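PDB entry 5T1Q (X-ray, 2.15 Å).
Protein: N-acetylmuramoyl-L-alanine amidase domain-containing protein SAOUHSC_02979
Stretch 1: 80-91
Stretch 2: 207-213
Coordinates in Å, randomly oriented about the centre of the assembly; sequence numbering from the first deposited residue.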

# COMPACT_ATOMS: atom_id res chain seq x y z
N ILE A 80 2.17 -7.31 -24.21
CA ILE A 80 2.27 -6.73 -22.86
C ILE A 80 3.13 -7.60 -21.94
O ILE A 80 3.10 -8.83 -22.04
CB ILE A 80 0.86 -6.56 -22.24
CG1 ILE A 80 0.05 -5.52 -23.04
CG2 ILE A 80 0.93 -6.14 -20.77
CD1 ILE A 80 -1.40 -5.40 -22.61
N TYR A 81 3.92 -6.96 -21.07
CA TYR A 81 4.68 -7.70 -20.05
C TYR A 81 3.70 -8.20 -19.01
O TYR A 81 3.09 -7.39 -18.30
CB TYR A 81 5.72 -6.82 -19.34
CG TYR A 81 6.99 -6.58 -20.10
CD1 TYR A 81 8.05 -7.51 -20.03
CD2 TYR A 81 7.18 -5.43 -20.84
CE1 TYR A 81 9.24 -7.29 -20.72
CE2 TYR A 81 8.37 -5.20 -21.52
CZ TYR A 81 9.39 -6.13 -21.46
OH TYR A 81 10.55 -5.89 -22.15
N ALA A 82 3.55 -9.51 -18.92
CA ALA A 82 2.68 -10.12 -17.91
C ALA A 82 3.16 -9.73 -16.50
O ALA A 82 2.36 -9.56 -15.58
CB ALA A 82 2.67 -11.63 -18.08
N SER A 83 4.47 -9.60 -16.36
CA SER A 83 5.08 -9.22 -15.09
C SER A 83 4.62 -7.84 -14.63
O SER A 83 4.32 -7.65 -13.45
CB SER A 83 6.60 -9.24 -15.23
OG SER A 83 6.99 -8.54 -16.39
N VAL A 84 4.58 -6.89 -15.55
CA VAL A 84 4.12 -5.55 -15.22
C VAL A 84 2.64 -5.62 -14.86
O VAL A 84 2.21 -5.06 -13.86
CB VAL A 84 4.40 -4.54 -16.37
CG1 VAL A 84 3.78 -3.18 -16.08
CG2 VAL A 84 5.90 -4.40 -16.60
N MSE A 85 1.88 -6.37 -15.65
CA MSE A 85 0.43 -6.51 -15.42
C MSE A 85 0.12 -7.15 -14.08
O MSE A 85 -0.77 -6.69 -13.36
CB MSE A 85 -0.15 -7.32 -16.59
CG MSE A 85 -1.65 -7.58 -16.47
SE MSE A 85 -2.25 -8.43 -18.14
CE MSE A 85 -4.18 -8.52 -17.75
N ILE A 86 0.84 -8.22 -13.73
CA ILE A 86 0.61 -8.91 -12.47
C ILE A 86 1.03 -8.03 -11.29
O ILE A 86 0.36 -8.01 -10.25
CB ILE A 86 1.35 -10.27 -12.42
CG1 ILE A 86 0.77 -11.22 -13.48
CG2 ILE A 86 1.19 -10.90 -11.04
CD1 ILE A 86 1.57 -12.48 -13.68
N ALA A 87 2.14 -7.31 -11.45
CA ALA A 87 2.64 -6.42 -10.42
C ALA A 87 1.66 -5.29 -10.16
O ALA A 87 1.42 -4.94 -9.00
CB ALA A 87 3.99 -5.88 -10.81
N GLN A 88 1.10 -4.72 -11.24
CA GLN A 88 0.11 -3.65 -11.09
C GLN A 88 -1.14 -4.19 -10.40
O GLN A 88 -1.71 -3.49 -9.55
CB GLN A 88 -0.23 -2.99 -12.43
CG GLN A 88 0.82 -2.00 -12.91
CD GLN A 88 0.33 -1.11 -14.05
OE1 GLN A 88 0.45 -1.46 -15.22
NE2 GLN A 88 -0.13 0.08 -13.70
N ALA A 89 -1.55 -5.41 -10.74
CA ALA A 89 -2.70 -6.03 -10.09
C ALA A 89 -2.42 -6.17 -8.59
O ALA A 89 -3.25 -5.80 -7.76
CB ALA A 89 -3.03 -7.39 -10.70
N ILE A 90 -1.24 -6.71 -8.25
CA ILE A 90 -0.83 -6.86 -6.85
C ILE A 90 -0.84 -5.52 -6.09
O ILE A 90 -1.39 -5.42 -5.00
CB ILE A 90 0.59 -7.49 -6.74
CG1 ILE A 90 0.55 -8.97 -7.13
CG2 ILE A 90 1.15 -7.36 -5.33
CD1 ILE A 90 1.91 -9.58 -7.36
N LEU A 91 -0.22 -4.50 -6.69
CA LEU A 91 -0.09 -3.18 -6.07
C LEU A 91 -1.43 -2.47 -5.86
O LEU A 91 -1.76 -2.06 -4.73
CB LEU A 91 0.86 -2.31 -6.89
CG LEU A 91 1.28 -0.93 -6.37
CD1 LEU A 91 2.47 -0.43 -7.16
CD2 LEU A 91 0.15 0.10 -6.42
N GLN A 207 9.19 -12.99 -8.62
CA GLN A 207 9.73 -13.64 -9.81
C GLN A 207 8.71 -13.67 -10.95
O GLN A 207 8.47 -14.70 -11.59
CB GLN A 207 10.19 -15.06 -9.48
CG GLN A 207 11.27 -15.16 -8.41
CD GLN A 207 12.64 -14.67 -8.85
OE1 GLN A 207 13.00 -14.71 -10.02
NE2 GLN A 207 13.44 -14.23 -7.88
N LEU A 208 8.11 -12.50 -11.21
CA LEU A 208 7.06 -12.40 -12.20
C LEU A 208 7.52 -12.46 -13.66
O LEU A 208 6.67 -12.62 -14.55
CB LEU A 208 6.23 -11.15 -11.94
CG LEU A 208 5.63 -11.01 -10.53
CD1 LEU A 208 4.82 -9.72 -10.42
CD2 LEU A 208 4.77 -12.21 -10.16
N THR A 209 8.82 -12.34 -13.94
CA THR A 209 9.30 -12.45 -15.33
C THR A 209 9.11 -13.87 -15.87
O THR A 209 9.05 -14.07 -17.08
CB THR A 209 10.79 -12.09 -15.48
OG1 THR A 209 11.57 -12.91 -14.60
CG2 THR A 209 11.03 -10.63 -15.16
N GLN A 210 9.00 -14.85 -14.98
CA GLN A 210 8.81 -16.23 -15.40
C GLN A 210 7.48 -16.40 -16.17
O GLN A 210 7.22 -17.47 -16.71
CB GLN A 210 8.88 -17.19 -14.20
CG GLN A 210 7.61 -17.27 -13.35
CD GLN A 210 7.79 -18.15 -12.13
OE1 GLN A 210 7.33 -19.30 -12.12
NE2 GLN A 210 8.50 -17.65 -11.12
N PHE A 211 6.65 -15.35 -16.20
CA PHE A 211 5.38 -15.37 -16.93
C PHE A 211 5.42 -14.50 -18.21
O PHE A 211 4.40 -14.32 -18.87
CB PHE A 211 4.23 -14.90 -16.02
CG PHE A 211 4.13 -15.67 -14.73
CD1 PHE A 211 3.74 -17.00 -14.73
CD2 PHE A 211 4.42 -15.06 -13.51
CE1 PHE A 211 3.65 -17.72 -13.55
CE2 PHE A 211 4.32 -15.77 -12.33
CZ PHE A 211 3.94 -17.10 -12.35
N ASP A 212 6.60 -13.98 -18.54
CA ASP A 212 6.78 -13.13 -19.72
C ASP A 212 7.14 -13.92 -20.98
O ASP A 212 6.95 -13.43 -22.08
CB ASP A 212 7.87 -12.07 -19.47
CG ASP A 212 7.43 -10.99 -18.49
OD1 ASP A 212 6.21 -10.84 -18.25
OD2 ASP A 212 8.32 -10.26 -17.97
N ASP A 213 7.65 -15.13 -20.81
CA ASP A 213 8.09 -15.96 -21.94
C ASP A 213 6.95 -16.71 -22.62
O ASP A 213 5.83 -16.78 -22.10
CB ASP A 213 9.19 -16.92 -21.47
CG ASP A 213 10.45 -16.19 -20.99
OD1 ASP A 213 10.67 -15.03 -21.40
OD2 ASP A 213 11.23 -16.79 -20.22
O HOH W 1 4.44 -11.12 -21.48

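The polar part of this contact centres on the carboxylate of Asp-212, which meets the first turn of the helix that begins at Ala-82. Two hydrogen bonds define it. The backbone N of Ser-83 donates to OD1 of Asp-212 at 2.9 Å, with an N-H...O angle of 155°, and OG of Ser-83 donates to OD2 of Asp-212 at 2.7 Å. One residue thus engages both carboxylate oxygens, through its main chain and its side chain; the p rotamer of Ser-83 (chi1 49°) places the hydroxyl for the second bond. Asp-212 has its CA-to-CB bond sideways to the helix, yet its end comes nearer, which accounts for the short distances. Amides in the first turn of a helix lack acceptors from a preceding turn, so a carboxylate is a natural partner here.

Distance alone would suggest a third bond, since N of Ala-82 lies 3.0 Å from OD1 of Asp-212, but the angle is poor and the pair does not qualify. That amide instead donates to water 1, with N of Ala-82 3.2 Å from the water O. The same water lies 2.7 Å from O of Ile-80, to which it can donate, and 3.5 Å from O of Asp-212, where the bond is weak. Once atoms elsewhere in the structure are counted, acceptors in reach outnumber its protons, so these donor roles need not all be filled at once. The carboxylate also approaches a ring: OD2 of Asp-212 lies 3.4 Å from CD1 of Tyr-81, the N-cap residue, at the ring edge and near its plane.

The apolar contacts follow one side of the helix. Ala-82, Ser-83, Ile-86 and Ile-90 all direct CA-to-CB toward the second stretch, whereas Val-84 points away and makes no contact. Leu-208, with the largest covered area of any residue here (90 Å²), supplies the main apolar surface: its CD1 lies 3.9 Å from CG2 of Ile-86, 3.9 Å from CB of Ala-87 and 4.2 Å from CD1 of Ile-90. A single methyl therefore reaches three helix residues across more than one turn. Phe-211 adds a second patch, with its CD2 3.8 Å from CD1 of Ile-86, in an oblique approach to the ring, and its CB 4.2 Å from CB of Ala-82.

Close packing against the backbone completes the contact. CB of Ala-82 sits 3.3 Å from O of Phe-211, and CB of Ser-83 sits 3.4 Å from O of Leu-208. The CA atoms of Ser-83 and Leu-208 are correspondingly only 4.7 Å apart.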